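Local coordinates for putative sulfatase yidJ (PDB 2QZU), which probably acts as a metal-dependent sulfatase that hydrolyses sulfate esters, at residues 205-208 with 209-212; 269-272 with 273-277; 355-358 with 359-362; 406-409 with 410-413; 441-444 with 445-449. All coordinates share one frame; numbering follows the deposited sequence.

Contact 1: 205-208 with 209-212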
loop_
_atom_site.group_PDB
_atom_site.type_symbol
_atom_site.label_atom_id
_atom_site.label_comp_id
_atom_site.label_asym_id
_atom_site.label_seq_id
_atom_site.Cartn_x
_atom_site.Cartn_y
_atom_site.Cartn_z
ATOM N N ALA A 205 13.475 10.502 -17.168
ATOM C CA ALA A 205 14.762 11.118 -17.451
ATOM C C ALA A 205 15.322 10.568 -18.766
ATOM O O ALA A 205 15.944 11.298 -19.537
ATOM C CB ALA A 205 15.742 10.861 -16.302
ATOM N N SER A 206 15.100 9.282 -19.029
ATOM C CA SER A 206 15.584 8.690 -20.273
ATOM C C SER A 206 14.881 9.298 -21.481
ATOM O O SER A 206 15.513 9.561 -22.502
ATOM C CB SER A 206 15.382 7.176 -20.273
ATOM O OG SER A 206 16.260 6.563 -19.351
ATOM N N LYS A 207 13.575 9.531 -21.366
ATOM C CA LYS A 207 12.828 10.120 -22.473
ATOM C C LYS A 207 13.189 11.598 -22.630
ATOM O O LYS A 207 13.184 12.130 -23.741
ATOM C CB LYS A 207 11.318 9.973 -22.251
ATOM C CG LYS A 207 10.834 8.529 -22.132
ATOM C CD LYS A 207 11.227 7.669 -23.335
ATOM C CE LYS A 207 10.520 8.107 -24.611
ATOM N NZ LYS A 207 10.847 7.215 -25.763
ATOM N N ALA A 208 13.498 12.262 -21.519
ATOM C CA ALA A 208 13.880 13.673 -21.568
ATOM C C ALA A 208 15.225 13.798 -22.279
ATOM O O ALA A 208 15.457 14.745 -23.025
ATOM C CB ALA A 208 13.978 14.248 -20.158
ATOM N N ILE A 209 16.107 12.829 -22.042
ATOM C CA ILE A 209 17.426 12.820 -22.668
ATOM C C ILE A 209 17.279 12.644 -24.179
ATOM O O ILE A 209 17.937 13.333 -24.957
ATOM C CB ILE A 209 18.308 11.702 -22.057
ATOM C CG1 ILE A 209 18.670 12.085 -20.617
ATOM C CG2 ILE A 209 19.563 11.487 -22.895
ATOM C CD1 ILE A 209 19.431 11.019 -19.856
ATOM N N GLU A 210 16.409 11.733 -24.600
ATOM C CA GLU A 210 16.203 11.541 -26.029
ATOM C C GLU A 210 15.681 12.833 -26.651
ATOM O O GLU A 210 16.126 13.233 -27.731
ATOM C CB GLU A 210 15.216 10.400 -26.283
ATOM C CG GLU A 210 15.680 9.080 -25.697
ATOM C CD GLU A 210 14.782 7.923 -26.072
ATOM O OE1 GLU A 210 13.549 8.110 -26.099
ATOM O OE2 GLU A 210 15.313 6.822 -26.326
ATOM N N TYR A 211 14.747 13.491 -25.970
ATOM C CA TYR A 211 14.192 14.741 -26.481
ATOM C C TYR A 211 15.297 15.788 -26.616
ATOM O O TYR A 211 15.422 16.451 -27.646
ATOM C CB TYR A 211 13.112 15.278 -25.538
ATOM C CG TYR A 211 12.384 16.479 -26.100
ATOM C CD1 TYR A 211 11.390 16.324 -27.062
ATOM C CD2 TYR A 211 12.698 17.769 -25.678
ATOM C CE1 TYR A 211 10.723 17.424 -27.593
ATOM C CE2 TYR A 211 12.037 18.880 -26.204
ATOM C CZ TYR A 211 11.052 18.697 -27.159
ATOM O OH TYR A 211 10.386 19.783 -27.681
ATOM N N ILE A 212 16.094 15.928 -25.563
ATOM C CA ILE A 212 17.192 16.885 -25.547
ATOM C C ILE A 212 18.228 16.599 -26.638
ATOM O O ILE A 212 18.710 17.524 -27.297
ATOM C CB ILE A 212 17.866 16.905 -24.155
ATOM C CG1 ILE A 212 16.894 17.520 -23.139
ATOM C CG2 ILE A 212 19.165 17.688 -24.210
ATOM C CD1 ILE A 212 17.331 17.403 -21.687
#
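Lys207 NZ meets Glu210 OE1 at 2.9 Å, a salt bridge between residues one turn apart on helix 200-213, and the nitrogen arrives nearly along the C-O axis of that oxygen. The lysine chain bends at chi2 and chi3 (-56° and -67°), which folds it back beside the carboxylate; CE comes within 3.4 Å of Glu210 OE1. Glu210 reaches out with its chain extended beyond CG, and the two side chains cross at a slant. At its root, Glu210 CG rests 3.2 Å from Ser206 O, which accepts Glu210 N. Three further i to i+4 backbone bonds join the residues, the last from Ile212 N to Ala208 O at 2.9 Å. Both isoleucines set CG1 beside their own backbone N and lay it on the carbonyl a turn earlier, Ile209 CG1 on Ala205 O at 3.0 Å and Ile212 CG1 on Ala208 O at 3.1 Å. On the inner side Ala208 packs on Leu224 and Val226 of strand 222-228; Ser206 OG bonds Arg292 of helix 267-299. Glu210 lies exposed, so solvent probably screens the charge pair, whereas the alanine side is held by apolar packing.

Contact 2: 269-272 with 273-277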
loop_
_atom_site.group_PDB
_atom_site.type_symbol
_atom_site.label_atom_id
_atom_site.label_comp_id
_atom_site.label_asym_id
_atom_site.label_seq_id
_atom_site.Cartn_x
_atom_site.Cartn_y
_atom_site.Cartn_z
ATOM N N GLY A 269 3.183 10.854 15.080
ATOM C CA GLY A 269 4.605 10.858 15.366
ATOM C C GLY A 269 5.258 9.634 14.745
ATOM O O GLY A 269 6.365 9.707 14.205
ATOM N N ASP A 270 4.572 8.497 14.815
ATOM C CA ASP A 270 5.107 7.271 14.237
ATOM C C ASP A 270 5.036 7.329 12.719
ATOM O O ASP A 270 5.894 6.779 12.033
ATOM C CB ASP A 270 4.349 6.043 14.747
ATOM C CG ASP A 270 4.633 5.751 16.204
ATOM O OD1 ASP A 270 5.733 6.116 16.677
ATOM O OD2 ASP A 270 3.766 5.148 16.871
ATOM N N TYR A 271 4.015 8.002 12.200
ATOM C CA TYR A 271 3.861 8.135 10.759
ATOM C C TYR A 271 5.077 8.862 10.181
ATOM O O TYR A 271 5.620 8.464 9.148
ATOM C CB TYR A 271 2.585 8.910 10.422
ATOM C CG TYR A 271 2.309 8.995 8.932
ATOM C CD1 TYR A 271 1.999 7.851 8.191
ATOM C CD2 TYR A 271 2.390 10.213 8.256
ATOM C CE1 TYR A 271 1.778 7.919 6.815
ATOM C CE2 TYR A 271 2.171 10.293 6.884
ATOM C CZ TYR A 271 1.866 9.146 6.168
ATOM O OH TYR A 271 1.656 9.226 4.809
ATOM N N PHE A 272 5.505 9.932 10.847
ATOM C CA PHE A 272 6.658 10.685 10.372
ATOM C C PHE A 272 7.902 9.809 10.396
ATOM O O PHE A 272 8.613 9.683 9.398
ATOM C CB PHE A 272 6.904 11.918 11.246
ATOM C CG PHE A 272 8.114 12.707 10.840
ATOM C CD1 PHE A 272 8.042 13.633 9.802
ATOM C CD2 PHE A 272 9.340 12.495 11.465
ATOM C CE1 PHE A 272 9.176 14.333 9.389
ATOM C CE2 PHE A 272 10.479 13.188 11.060
ATOM C CZ PHE A 272 10.396 14.109 10.022
ATOM N N ARG A 273 8.151 9.197 11.550
ATOM C CA ARG A 273 9.312 8.339 11.751
ATOM C C ARG A 273 9.363 7.106 10.842
ATOM O O ARG A 273 10.441 6.670 10.443
ATOM C CB ARG A 273 9.362 7.898 13.217
ATOM C CG ARG A 273 9.557 9.044 14.204
ATOM C CD ARG A 273 9.438 8.557 15.643
ATOM N NE ARG A 273 9.822 9.572 16.622
ATOM C CZ ARG A 273 9.118 10.666 16.901
ATOM N NH1 ARG A 273 7.973 10.908 16.276
ATOM N NH2 ARG A 273 9.559 11.521 17.813
ATOM N N ASN A 274 8.200 6.555 10.518
ATOM C CA ASN A 274 8.109 5.360 9.683
ATOM C C ASN A 274 8.269 5.626 8.185
ATOM O O ASN A 274 8.481 4.691 7.416
ATOM C CB ASN A 274 6.759 4.672 9.922
ATOM C CG ASN A 274 6.710 3.263 9.366
ATOM O OD1 ASN A 274 5.661 2.802 8.915
ATOM N ND2 ASN A 274 7.840 2.566 9.410
ATOM N N ASN A 275 8.174 6.888 7.772
ATOM C CA ASN A 275 8.265 7.221 6.352
ATOM C C ASN A 275 9.370 8.180 5.910
ATOM O O ASN A 275 9.617 8.319 4.711
ATOM C CB ASN A 275 6.922 7.783 5.877
ATOM C CG ASN A 275 5.820 6.745 5.890
ATOM O OD1 ASN A 275 5.769 5.868 5.024
ATOM N ND2 ASN A 275 4.939 6.828 6.879
ATOM N N ILE A 276 10.038 8.835 6.853
ATOM C CA ILE A 276 11.079 9.787 6.482
ATOM C C ILE A 276 12.245 9.177 5.698
ATOM O O ILE A 276 12.769 9.811 4.777
ATOM C CB ILE A 276 11.612 10.556 7.729
ATOM C CG1 ILE A 276 12.488 11.732 7.283
ATOM C CG2 ILE A 276 12.385 9.620 8.640
ATOM C CD1 ILE A 276 11.750 12.786 6.474
ATOM N N ARG A 277 12.644 7.952 6.037
ATOM C CA ARG A 277 13.746 7.301 5.326
ATOM C C ARG A 277 13.441 7.099 3.848
ATOM O O ARG A 277 14.271 7.407 2.987
ATOM C CB ARG A 277 14.073 5.935 5.944
ATOM C CG ARG A 277 14.903 6.002 7.210
ATOM C CD ARG A 277 15.403 4.620 7.626
ATOM N NE ARG A 277 16.169 4.684 8.866
ATOM C CZ ARG A 277 16.742 3.637 9.450
ATOM N NH1 ARG A 277 16.640 2.432 8.907
ATOM N NH2 ARG A 277 17.416 3.798 10.581
#
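Gly269 O is gripped twice by Arg273, by NH1 at 2.9 Å and by the backbone N at 3.2 Å, the two donors coming from opposite faces of the carbonyl plane. Arg273 CG sits beside its own backbone N (chi1 -63°), which lays the extended chain back along the helix and brings NH1 to this oxygen. The oxygen lies in the guanidinium plane, at its edge, but NH1 itself stands 52° out of the carbonyl plane and so uses no lone pair. Two residues further on, Asn275 ND2 gives a 2.9 Å bond to Tyr271 O, this time in the carbonyl plane and on a lone pair. The same nitrogen sits over one face of the Tyr271 ring, toward its rim, with Tyr271 CE1 3.3 Å away; the amide and ring planes are 56° apart. Asn275 N makes only a weak bond to Tyr271 O, and binds Phe272 O at 3.3 Å from above the carbonyl plane; Phe272 O also takes Ile276 N. Phe272 and Ile276 run alongside each other with their ends in the same direction, Phe272 CZ to Ile276 CD1 4.0 Å. Around this shell, Arg273 NE forms a salt bridge with Glu252 and NH1 also bonds Pro262 O, while Asp270 OD1 receives Gly265 N. Phe272 and Ile276 both pack on Met318, and Tyr271 touches Gln220 of the second subunit. Near the start of helix 267-299 the arginine thus ties the first turn to the preceding loop, and the asparagine amide probably compensates at Tyr271 O for the weak backbone bond.

Contact 3: 355-358 with 359-362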
loop_
_atom_site.group_PDB
_atom_site.type_symbol
_atom_site.label_atom_id
_atom_site.label_comp_id
_atom_site.label_asym_id
_atom_site.label_seq_id
_atom_site.Cartn_x
_atom_site.Cartn_y
_atom_site.Cartn_z
HETATM N N MSE A 355 10.529 35.774 -2.091
HETATM C CA MSE A 355 9.417 34.856 -1.844
HETATM C C MSE A 355 8.636 34.555 -3.121
HETATM O O MSE A 355 7.435 34.822 -3.211
HETATM C CB MSE A 355 8.466 35.426 -0.787
HETATM C CG MSE A 355 7.604 34.354 -0.136
HETATM SE SE MSE A 355 6.080 35.053 0.806
HETATM C CE MSE A 355 7.021 36.171 2.087
ATOM N N ILE A 356 9.329 33.997 -4.106
ATOM C CA ILE A 356 8.705 33.649 -5.372
ATOM C C ILE A 356 7.768 32.463 -5.156
ATOM O O ILE A 356 8.031 31.594 -4.323
ATOM C CB ILE A 356 9.786 33.300 -6.435
ATOM C CG1 ILE A 356 9.125 32.900 -7.755
ATOM C CG2 ILE A 356 10.684 32.180 -5.929
ATOM C CD1 ILE A 356 10.105 32.809 -8.911
ATOM N N ALA A 357 6.661 32.440 -5.891
ATOM C CA ALA A 357 5.703 31.352 -5.759
ATOM C C ALA A 357 5.661 30.510 -7.020
ATOM O O ALA A 357 5.971 30.982 -8.115
ATOM C CB ALA A 357 4.310 31.904 -5.463
ATOM N N PHE A 358 5.262 29.258 -6.850
ATOM C CA PHE A 358 5.137 28.310 -7.951
ATOM C C PHE A 358 4.359 28.947 -9.106
ATOM O O PHE A 358 4.754 28.836 -10.267
ATOM C CB PHE A 358 4.407 27.063 -7.433
ATOM C CG PHE A 358 4.329 25.922 -8.414
ATOM C CD1 PHE A 358 5.483 25.287 -8.871
ATOM C CD2 PHE A 358 3.088 25.427 -8.817
ATOM C CE1 PHE A 358 5.399 24.174 -9.709
ATOM C CE2 PHE A 358 2.992 24.317 -9.652
ATOM C CZ PHE A 358 4.150 23.686 -10.098
ATOM N N ALA A 359 3.272 29.642 -8.777
ATOM C CA ALA A 359 2.413 30.266 -9.785
ATOM C C ALA A 359 2.960 31.523 -10.461
ATOM O O ALA A 359 2.393 31.992 -11.445
ATOM C CB ALA A 359 1.047 30.566 -9.177
ATOM N N ASP A 360 4.046 32.076 -9.936
ATOM C CA ASP A 360 4.634 33.273 -10.531
ATOM C C ASP A 360 5.521 32.938 -11.722
ATOM O O ASP A 360 5.945 33.834 -12.454
ATOM C CB ASP A 360 5.471 34.038 -9.501
ATOM C CG ASP A 360 4.652 34.511 -8.321
ATOM O OD1 ASP A 360 3.458 34.839 -8.517
ATOM O OD2 ASP A 360 5.208 34.571 -7.202
ATOM N N LEU A 361 5.796 31.652 -11.926
ATOM C CA LEU A 361 6.675 31.250 -13.017
ATOM C C LEU A 361 6.186 31.574 -14.432
ATOM O O LEU A 361 7.003 31.778 -15.328
ATOM C CB LEU A 361 7.023 29.760 -12.887
ATOM C CG LEU A 361 7.932 29.468 -11.683
ATOM C CD1 LEU A 361 8.110 27.968 -11.513
ATOM C CD2 LEU A 361 9.286 30.143 -11.878
ATOM N N TYR A 362 4.870 31.639 -14.632
ATOM C CA TYR A 362 4.311 31.961 -15.950
ATOM C C TYR A 362 4.815 33.347 -16.402
ATOM O O TYR A 362 5.582 33.446 -17.362
ATOM C CB TYR A 362 2.772 31.917 -15.878
ATOM C CG TYR A 362 1.997 32.094 -17.176
ATOM C CD1 TYR A 362 2.333 33.086 -18.102
ATOM C CD2 TYR A 362 0.843 31.343 -17.413
ATOM C CE1 TYR A 362 1.535 33.324 -19.226
ATOM C CE2 TYR A 362 0.042 31.576 -18.521
ATOM C CZ TYR A 362 0.388 32.564 -19.426
ATOM O OH TYR A 362 -0.414 32.788 -20.520
#
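Asp360 sets CG anti to its own carbonyl carbon, beside its backbone N (chi1 -61°), and this carries OD2 back to Ala357, whose N donates to it at 2.9 Å. The donor meets OD2 from above the carboxylate plane, 39° out of it, and Ala357 CB lies 3.3 Å from the same oxygen. In return Asp360 N donates to Ala357 O at 2.9 Å, again from above the plane of the acceptor, so main chain and side chain close a reciprocal pair across three residues. A weak bond from Leu361 N to Phe358 O, 3.4 Å long, follows in the same 3-10 sense. The aspartate is thus folded back onto the N-H three residues earlier, in the 3-10 turn that leads into helix 361-368. The contact joins edge strand 349-352 of the large mixed sheet to the turn and helix that follow, which pack on strand 29-35: Phe358 touches Met34, and Leu361 touches Phe32. Ile356, with CG1 anti to its backbone N (chi1 179°), sends CD1 forward to Leu361 CD2 at 4.1 Å, the two chains meeting roughly perpendicular. The buried carboxylate has further donors: Gln399 NE2, which also bonds Met355 O, reaches OD2, and Phe382 N reaches OD1.

Contact 4: 406-409 with 410-413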
loop_
_atom_site.group_PDB
_atom_site.type_symbol
_atom_site.label_atom_id
_atom_site.label_comp_id
_atom_site.label_asym_id
_atom_site.label_seq_id
_atom_site.Cartn_x
_atom_site.Cartn_y
_atom_site.Cartn_z
ATOM N N PHE A 406 -14.409 22.947 -3.343
ATOM C CA PHE A 406 -14.849 22.853 -4.732
ATOM C C PHE A 406 -16.342 22.962 -4.996
ATOM O O PHE A 406 -16.744 23.528 -6.015
ATOM C CB PHE A 406 -14.321 21.570 -5.388
ATOM C CG PHE A 406 -14.938 20.312 -4.857
ATOM C CD1 PHE A 406 -14.490 19.750 -3.666
ATOM C CD2 PHE A 406 -15.974 19.689 -5.547
ATOM C CE1 PHE A 406 -15.061 18.582 -3.170
ATOM C CE2 PHE A 406 -16.552 18.521 -5.060
ATOM C CZ PHE A 406 -16.094 17.966 -3.868
ATOM N N ASP A 407 -17.162 22.433 -4.094
ATOM C CA ASP A 407 -18.611 22.483 -4.284
ATOM C C ASP A 407 -19.322 23.615 -3.539
ATOM O O ASP A 407 -20.553 23.665 -3.506
ATOM C CB ASP A 407 -19.233 21.128 -3.920
ATOM C CG ASP A 407 -18.935 20.705 -2.492
ATOM O OD1 ASP A 407 -18.004 21.266 -1.877
ATOM O OD2 ASP A 407 -19.628 19.791 -1.991
ATOM N N ASN A 408 -18.548 24.524 -2.953
ATOM C CA ASN A 408 -19.104 25.673 -2.232
ATOM C C ASN A 408 -17.996 26.682 -1.976
ATOM O O ASN A 408 -17.338 26.641 -0.936
ATOM C CB ASN A 408 -19.725 25.241 -0.898
ATOM C CG ASN A 408 -20.307 26.414 -0.115
ATOM O OD1 ASN A 408 -20.356 27.540 -0.609
ATOM N ND2 ASN A 408 -20.752 26.149 1.110
ATOM N N HIS A 409 -17.788 27.589 -2.923
ATOM C CA HIS A 409 -16.733 28.586 -2.790
ATOM C C HIS A 409 -16.871 29.518 -1.587
ATOM O O HIS A 409 -15.918 30.204 -1.230
ATOM C CB HIS A 409 -16.620 29.413 -4.077
ATOM C CG HIS A 409 -16.168 28.626 -5.270
ATOM N ND1 HIS A 409 -15.959 29.199 -6.504
ATOM C CD2 HIS A 409 -15.897 27.306 -5.419
ATOM C CE1 HIS A 409 -15.582 28.268 -7.366
ATOM N NE2 HIS A 409 -15.537 27.111 -6.729
ATOM N N ALA A 410 -18.046 29.546 -0.957
ATOM C CA ALA A 410 -18.250 30.408 0.204
ATOM C C ALA A 410 -17.624 29.807 1.457
ATOM O O ALA A 410 -17.694 30.392 2.541
ATOM C CB ALA A 410 -19.745 30.650 0.431
ATOM N N THR A 411 -17.017 28.635 1.310
ATOM C CA THR A 411 -16.373 27.961 2.434
ATOM C C THR A 411 -14.913 27.714 2.091
ATOM O O THR A 411 -14.597 27.307 0.978
ATOM C CB THR A 411 -17.055 26.610 2.745
ATOM O OG1 THR A 411 -18.390 26.851 3.206
ATOM C CG2 THR A 411 -16.287 25.848 3.825
ATOM N N GLY A 412 -14.029 27.970 3.049
ATOM C CA GLY A 412 -12.618 27.754 2.804
ATOM C C GLY A 412 -11.717 28.723 3.543
ATOM O O GLY A 412 -12.146 29.419 4.463
ATOM N N TYR A 413 -10.455 28.754 3.129
ATOM C CA TYR A 413 -9.450 29.623 3.728
ATOM C C TYR A 413 -8.881 30.606 2.724
ATOM O O TYR A 413 -8.784 30.309 1.536
ATOM C CB TYR A 413 -8.246 28.811 4.215
ATOM C CG TYR A 413 -8.413 28.001 5.471
ATOM C CD1 TYR A 413 -8.322 28.600 6.730
ATOM C CD2 TYR A 413 -8.592 26.621 5.406
ATOM C CE1 TYR A 413 -8.395 27.834 7.895
ATOM C CE2 TYR A 413 -8.671 25.850 6.560
ATOM C CZ TYR A 413 -8.570 26.462 7.800
ATOM O OH TYR A 413 -8.649 25.696 8.944
HETATM O O HOH W 1 -13.399 29.265 -0.732
#
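Asn408 uses both of its oxygens on the residues that follow. Its backbone O accepts Thr411 N at 3.0 Å, closing a type I beta turn, and its side-chain OD1 accepts Ala410 N at 3.1 Å, which makes an Asx turn within the same loop. Each donor stands above the plane of the carbonyl it meets, 41° and 50° out respectively, so neither lies on a lone pair. With CG anti to the backbone N (chi1 180°), the Asn408 amide runs beside the turn, its OD1 also 3.3 Å from Ala410 CB. At the other end of the amide, ND2 comes within 3.2 Å of Thr411 OG1, but the angle is too poor for a hydrogen bond; both atoms find their partner in Asp429, ND2 giving to its OD1 and OG1 pairing with its backbone N. One water donates to His409 O at 2.7 Å and to Thr411 O at 2.9 Å, bridging two carbonyls. Backbone bonds pair Thr411 with Lys405 and Ala410 with Gly430. The arrangement is an Asx turn coinciding with a type I beta turn, at the surface, in the loop that joins the antiparallel neighbours 399-404 and 412-417.

Contact 5: 441-444 with 445-449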
loop_
_atom_site.group_PDB
_atom_site.type_symbol
_atom_site.label_atom_id
_atom_site.label_comp_id
_atom_site.label_asym_id
_atom_site.label_seq_id
_atom_site.Cartn_x
_atom_site.Cartn_y
_atom_site.Cartn_z
ATOM N N THR A 441 9.126 34.223 13.232
ATOM C CA THR A 441 10.423 34.612 13.773
ATOM C C THR A 441 10.589 34.029 15.176
ATOM O O THR A 441 11.582 33.361 15.466
ATOM C CB THR A 441 10.562 36.146 13.847
ATOM O OG1 THR A 441 10.508 36.692 12.523
ATOM C CG2 THR A 441 11.889 36.534 14.498
ATOM N N ASN A 442 9.609 34.280 16.040
ATOM C CA ASN A 442 9.644 33.783 17.416
ATOM C C ASN A 442 9.061 32.378 17.540
ATOM O O ASN A 442 9.320 31.671 18.514
ATOM C CB ASN A 442 8.855 34.721 18.340
ATOM C CG ASN A 442 9.617 35.986 18.687
ATOM O OD1 ASN A 442 10.680 35.934 19.306
ATOM N ND2 ASN A 442 9.073 37.132 18.295
ATOM N N ASP A 443 8.278 31.983 16.544
ATOM C CA ASP A 443 7.613 30.683 16.536
ATOM C C ASP A 443 7.757 30.079 15.137
ATOM O O ASP A 443 6.780 29.948 14.402
ATOM C CB ASP A 443 6.139 30.911 16.909
ATOM C CG ASP A 443 5.294 29.652 16.842
ATOM O OD1 ASP A 443 5.776 28.569 17.228
ATOM O OD2 ASP A 443 4.120 29.762 16.422
ATOM N N PRO A 444 8.990 29.700 14.755
ATOM C CA PRO A 444 9.251 29.119 13.432
ATOM C C PRO A 444 8.491 27.840 13.093
ATOM O O PRO A 444 8.204 27.578 11.924
ATOM C CB PRO A 444 10.768 28.919 13.440
ATOM C CG PRO A 444 11.063 28.660 14.891
ATOM C CD PRO A 444 10.213 29.699 15.578
ATOM N N HIS A 445 8.159 27.044 14.103
ATOM C CA HIS A 445 7.442 25.798 13.859
ATOM C C HIS A 445 5.933 25.967 13.980
ATOM O O HIS A 445 5.187 24.989 14.049
ATOM C CB HIS A 445 7.956 24.720 14.810
ATOM C CG HIS A 445 9.431 24.488 14.695
ATOM N ND1 HIS A 445 10.019 24.016 13.541
ATOM C CD2 HIS A 445 10.442 24.730 15.563
ATOM C CE1 HIS A 445 11.331 23.981 13.702
ATOM N NE2 HIS A 445 11.613 24.409 14.917
ATOM N N GLU A 446 5.504 27.225 14.006
ATOM C CA GLU A 446 4.092 27.589 14.071
ATOM C C GLU A 446 3.252 26.767 15.043
ATOM O O GLU A 446 2.355 26.021 14.641
ATOM C CB GLU A 446 3.510 27.517 12.660
ATOM C CG GLU A 446 4.280 28.395 11.680
ATOM C CD GLU A 446 3.829 28.230 10.241
ATOM O OE1 GLU A 446 3.578 29.259 9.579
ATOM O OE2 GLU A 446 3.739 27.078 9.769
HETATM N N MSE A 447 3.538 26.936 16.329
HETATM C CA MSE A 447 2.835 26.218 17.385
HETATM C C MSE A 447 1.876 27.119 18.161
HETATM O O MSE A 447 0.996 26.628 18.866
HETATM C CB MSE A 447 3.843 25.632 18.378
HETATM C CG MSE A 447 4.915 24.758 17.761
HETATM SE SE MSE A 447 4.183 23.183 16.926
HETATM C CE MSE A 447 3.658 22.210 18.521
ATOM N N ASN A 448 2.044 28.432 18.033
ATOM C CA ASN A 448 1.211 29.380 18.771
ATOM C C ASN A 448 0.376 30.295 17.892
ATOM O O ASN A 448 0.913 31.200 17.252
ATOM C CB ASN A 448 2.099 30.256 19.662
ATOM C CG ASN A 448 1.316 30.999 20.733
ATOM O OD1 ASN A 448 1.861 31.865 21.421
ATOM N ND2 ASN A 448 0.043 30.659 20.887
ATOM N N ASN A 449 -0.932 30.066 17.859
ATOM C CA ASN A 449 -1.813 30.931 17.088
ATOM C C ASN A 449 -1.984 32.150 17.984
ATOM O O ASN A 449 -2.636 32.071 19.022
ATOM C CB ASN A 449 -3.173 30.269 16.845
ATOM C CG ASN A 449 -4.135 31.185 16.110
ATOM O OD1 ASN A 449 -3.779 32.304 15.738
ATOM N ND2 ASN A 449 -5.360 30.718 15.900
HETATM O O HOH W 2 3.253 32.442 16.561
HETATM O O HOH W 3 8.135 27.267 16.851
#
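Asp443 gathers its carboxylate against the backbone of the residues that follow, and this is the tight part of the contact. Its OD1 takes Met447 N at 2.9 Å through the syn lone pair, in a nearly straight bond of 170°. OD2 takes Asn448 N, also at 2.9 Å, though from above the carboxylate plane, and receives a weak second share of Met447 N. CG anti to the backbone N (chi1 176°) lets the group fold across the loop, and Glu446 N closes a type I beta turn onto Asp443 O at 3.0 Å. Waters flank the carboxylate at both ends: one donates to OD2 at 2.8 Å and to Asn448 O; another donates to OD1 at 2.7 Å and accepts His445 N. The looser part lies further out, where Pro444 CG sits over one face of the His445 ring, no nearer than 4.0 Å to its CD2, and the chain of Met447 leads outward into an exposed position. Glu446, by contrast, is buried and sends OE2 to Glu331 N. Two strong backbone donors and two waters therefore surround one carboxylate, which would probably stabilise its negative charge and fix the course of the loop between strand 431-439 and helix 455-471.

In the fold
Contact 3 is the buried one nearest the centre of the chain, about 9 Å away from centre to centre; contact 2 is also buried but peripheral, at the subunit interface, contact 1 is partly buried, and contacts 4 and 5 lie on the surface. Contacts 1 and 2 are helical, and contact 1 itself packs on a later part of helix 267-299, far from contact 2. Contacts 4 and 5 belong to turns at the strands of the four-stranded antiparallel sheet, their nearest atoms about 9 Å apart. Chemistry follows place: a charge pair on one helix, arginine and asparagine donors to backbone carbonyls on the other, an aspartate with protein donors at the buried helix entry, and ordered waters at both surface turns.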